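Carboxylase (Deinococcus radiodurans, PDB 5H80) probably carries out the biotin carboxylase step of a single-chain bacterial carboxylase, using ATP to carboxylate biotin borne on a carrier domain. Local coordinates at residues F394-G399 with S446-A451. Sequence-based numbering, arbitrary orientation.
Sequences FTPPGG and SEFQIA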
ATOM      1  N   PHE A 394      13.554  -2.926  14.962  1.00 35.49           N
ATOM      2  CA  PHE A 394      12.165  -2.668  14.560  1.00 34.60           C
ATOM      3  C   PHE A 394      12.115  -2.451  13.059  1.00 32.70           C
ATOM      4  O   PHE A 394      12.494  -1.416  12.585  1.00 31.66           O
ATOM      5  CB  PHE A 394      11.633  -1.429  15.326  1.00 36.25           C
ATOM      6  CG  PHE A 394      10.137  -1.298  15.278  1.00 31.27           C
ATOM      7  CD1 PHE A 394       9.310  -2.041  16.134  1.00 39.18           C
ATOM      8  CD2 PHE A 394       9.536  -0.450  14.342  1.00 33.69           C
ATOM      9  CE1 PHE A 394       7.931  -1.895  16.103  1.00 39.61           C
ATOM     10  CE2 PHE A 394       8.129  -0.325  14.277  1.00 30.03           C
ATOM     11  CZ  PHE A 394       7.343  -1.038  15.185  1.00 33.24           C
ATOM     12  N   THR A 395      11.650  -3.454  12.301  1.00 34.04           N
ATOM     13  CA  THR A 395      11.716  -3.447  10.836  1.00 35.49           C
ATOM     14  C   THR A 395      10.380  -4.085  10.419  1.00 30.32           C
ATOM     15  O   THR A 395      10.247  -5.294  10.367  1.00 27.56           O
ATOM     16  CB  THR A 395      12.895  -4.225  10.287  1.00 43.78           C
ATOM     17  OG1 THR A 395      14.086  -3.735  10.942  1.00 41.71           O
ATOM     18  CG2 THR A 395      13.010  -4.023   8.812  1.00 45.89           C
ATOM     19  N   PRO A 396       9.386  -3.218  10.258  1.00 27.63           N
ATOM     20  CA  PRO A 396       8.030  -3.730   9.897  1.00 27.73           C
ATOM     21  C   PRO A 396       8.042  -4.325   8.490  1.00 23.94           C
ATOM     22  O   PRO A 396       8.918  -4.020   7.706  1.00 28.35           O
ATOM     23  CB  PRO A 396       7.145  -2.463   9.970  1.00 31.84           C
ATOM     24  CG  PRO A 396       7.892  -1.551  10.869  1.00 28.17           C
ATOM     25  CD  PRO A 396       9.354  -1.765  10.527  1.00 33.03           C
ATOM     26  N   PRO A 397       7.069  -5.210   8.191  1.00 25.72           N
ATOM     27  CA  PRO A 397       6.877  -5.765   6.879  1.00 22.45           C
ATOM     28  C   PRO A 397       6.584  -4.725   5.850  1.00 24.00           C
ATOM     29  O   PRO A 397       6.077  -3.687   6.177  1.00 23.83           O
ATOM     30  CB  PRO A 397       5.671  -6.721   7.023  1.00 25.25           C
ATOM     31  CG  PRO A 397       4.995  -6.255   8.232  1.00 24.28           C
ATOM     32  CD  PRO A 397       5.948  -5.511   9.093  1.00 22.01           C
ATOM     33  N   GLY A 398       6.943  -4.961   4.588  1.00 26.75           N
ATOM     34  CA  GLY A 398       6.501  -4.111   3.500  1.00 26.60           C
ATOM     35  C   GLY A 398       6.285  -4.901   2.218  1.00 25.60           C
ATOM     36  O   GLY A 398       6.166  -6.153   2.223  1.00 25.67           O
ATOM     37  N   GLY A 399       6.160  -4.148   1.179  1.00 22.89           N
ATOM     38  CA  GLY A 399       6.068  -4.578  -0.154  1.00 21.48           C
ATOM     39  C   GLY A 399       4.586  -4.676  -0.588  1.00 25.30           C
ATOM     40  O   GLY A 399       3.719  -4.096   0.060  1.00 22.70           O
ATOM     41  N   SER A 446       5.336 -12.480   9.862  1.00 28.21           N
ATOM     42  CA  SER A 446       6.538 -13.281  10.109  1.00 30.50           C
ATOM     43  C   SER A 446       7.719 -12.507   9.684  1.00 25.32           C
ATOM     44  O   SER A 446       8.869 -12.816  10.188  1.00 28.64           O
ATOM     45  CB  SER A 446       6.467 -14.591   9.309  1.00 25.36           C
ATOM     46  OG  SER A 446       6.742 -14.370   7.892  1.00 24.98           O
ATOM     47  N   GLU A 447       7.557 -11.429   8.896  1.00 26.59           N
ATOM     48  CA  GLU A 447       8.659 -10.555   8.514  1.00 29.56           C
ATOM     49  C   GLU A 447       8.831  -9.362   9.437  1.00 32.26           C
ATOM     50  O   GLU A 447       9.673  -8.515   9.208  1.00 34.16           O
ATOM     51  CB  GLU A 447       8.458 -10.060   7.053  1.00 31.45           C
ATOM     52  CG  GLU A 447       8.771 -11.122   6.038  1.00 31.60           C
ATOM     53  CD  GLU A 447       8.430 -10.886   4.563  1.00 35.26           C
ATOM     54  OE1 GLU A 447       8.122  -9.734   4.152  1.00 33.83           O
ATOM     55  OE2 GLU A 447       8.402 -11.948   3.814  1.00 37.29           O
ATOM     56  N   PHE A 448       8.000  -9.269  10.464  1.00 28.87           N
ATOM     57  CA  PHE A 448       8.133  -8.203  11.441  1.00 26.92           C
ATOM     58  C   PHE A 448       9.178  -8.495  12.524  1.00 30.07           C
ATOM     59  O   PHE A 448       8.910  -9.234  13.456  1.00 30.53           O
ATOM     60  CB  PHE A 448       6.777  -7.930  12.080  1.00 24.75           C
ATOM     61  CG  PHE A 448       6.536  -6.488  12.504  1.00 25.23           C
ATOM     62  CD1 PHE A 448       5.220  -6.054  12.515  1.00 23.21           C
ATOM     63  CD2 PHE A 448       7.544  -5.582  12.932  1.00 25.67           C
ATOM     64  CE1 PHE A 448       4.868  -4.759  12.899  1.00 25.01           C
ATOM     65  CE2 PHE A 448       7.214  -4.253  13.356  1.00 27.21           C
ATOM     66  CZ  PHE A 448       5.856  -3.834  13.312  1.00 28.58           C
ATOM     67  N   GLN A 449      10.297  -7.814  12.390  1.00 30.83           N
ATOM     68  CA  GLN A 449      11.501  -8.030  13.280  1.00 34.78           C
ATOM     69  C   GLN A 449      11.371  -6.992  14.354  1.00 29.47           C
ATOM     70  O   GLN A 449      11.374  -5.811  14.035  1.00 32.55           O
ATOM     71  CB  GLN A 449      12.793  -7.728  12.534  1.00 37.87           C
ATOM     72  CG  GLN A 449      13.094  -8.523  11.304  1.00 48.45           C
ATOM     73  CD  GLN A 449      14.501  -8.267  10.820  1.00 56.12           C
ATOM     74  OE1 GLN A 449      15.472  -8.717  11.434  1.00 65.34           O
ATOM     75  NE2 GLN A 449      14.627  -7.539   9.722  1.00 56.71           N
ATOM     76  N   ILE A 450      11.075  -7.441  15.565  1.00 32.50           N
ATOM     77  CA  ILE A 450      11.116  -6.630  16.721  1.00 35.23           C
ATOM     78  C   ILE A 450      12.079  -7.298  17.738  1.00 34.35           C
ATOM     79  O   ILE A 450      11.953  -8.484  17.993  1.00 40.31           O
ATOM     80  CB  ILE A 450       9.706  -6.464  17.336  1.00 37.18           C
ATOM     81  CG1 ILE A 450       8.747  -5.987  16.236  1.00 36.18           C
ATOM     82  CG2 ILE A 450       9.730  -5.453  18.476  1.00 43.52           C
ATOM     83  CD1 ILE A 450       7.321  -5.801  16.691  1.00 38.52           C
ATOM     84  N   ALA A 451      13.008  -6.509  18.266  1.00 34.99           N
ATOM     85  CA  ALA A 451      13.864  -6.925  19.411  1.00 36.95           C
ATOM     86  C   ALA A 451      13.902  -5.841  20.505  1.00 31.07           C
ATOM     87  O   ALA A 451      13.864  -4.637  20.187  1.00 35.18           O
ATOM     88  CB  ALA A 451      15.258  -7.248  18.899  1.00 39.04           C
TER
HETATM   89  O   HOH W   1      15.986  -5.414   9.151  1.00 50.67           O
HETATM   90  O   HOH W   2      10.440  -6.584   7.051  1.00 32.11           O
HETATM   91  O   HOH W   3       9.123  -7.107   4.490  1.00 31.95           O
HETATM   92  O   HOH W   4       5.991  -8.229   4.106  1.00 38.95           O
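Thr395 and Gln449 form an antiparallel hydrogen-bonded pair, Thr395 N giving a bond to Gln449 O at 2.9 Å and Gln449 N returning a nearly straight one to Thr395 O at 3.2 Å, and next to it Phe394 and Ile450 make a non-hydrogen-bonded pair that sets their side chains together on one face. Past Thr395, toward Gly398, direct backbone hydrogen bonds give way to water bridges, one molecule linking Pro396 O with Glu447 O and two more joining Glu447 OE1 to Gly398 N and Gly398 O. Phe448 carries the apolar side. Pro396 CA and Pro397 CD lie over one face of its ring as CH-pi contacts, 3.8 Å and 3.9 Å from the centroid, while Ile450 CD1 lies against the opposite face. The ring's edge meets the face of Phe394 in a T-shaped stack, planes at 68° and Phe394 CZ to Phe448 CZ 3.7 Å. Phe394 CG stands anti to the backbone N (chi1 -164°), which lays its ring alongside Ile450. Shortening Phe448 to an alanine is likely to open a gap beneath both prolines and leave the Phe394 face without its aromatic partner. Across the dimer, Glu447 OE1 forms a salt bridge with Arg49 of the second subunit, and Gln449 NE2 bonds to its Thr409. The arrangement is a short two-stranded antiparallel ribbon in the biotin carboxylase C-terminal domain, packed through Phe448 on strand 421-429 and helix 457-465 and bordering the subunit interface.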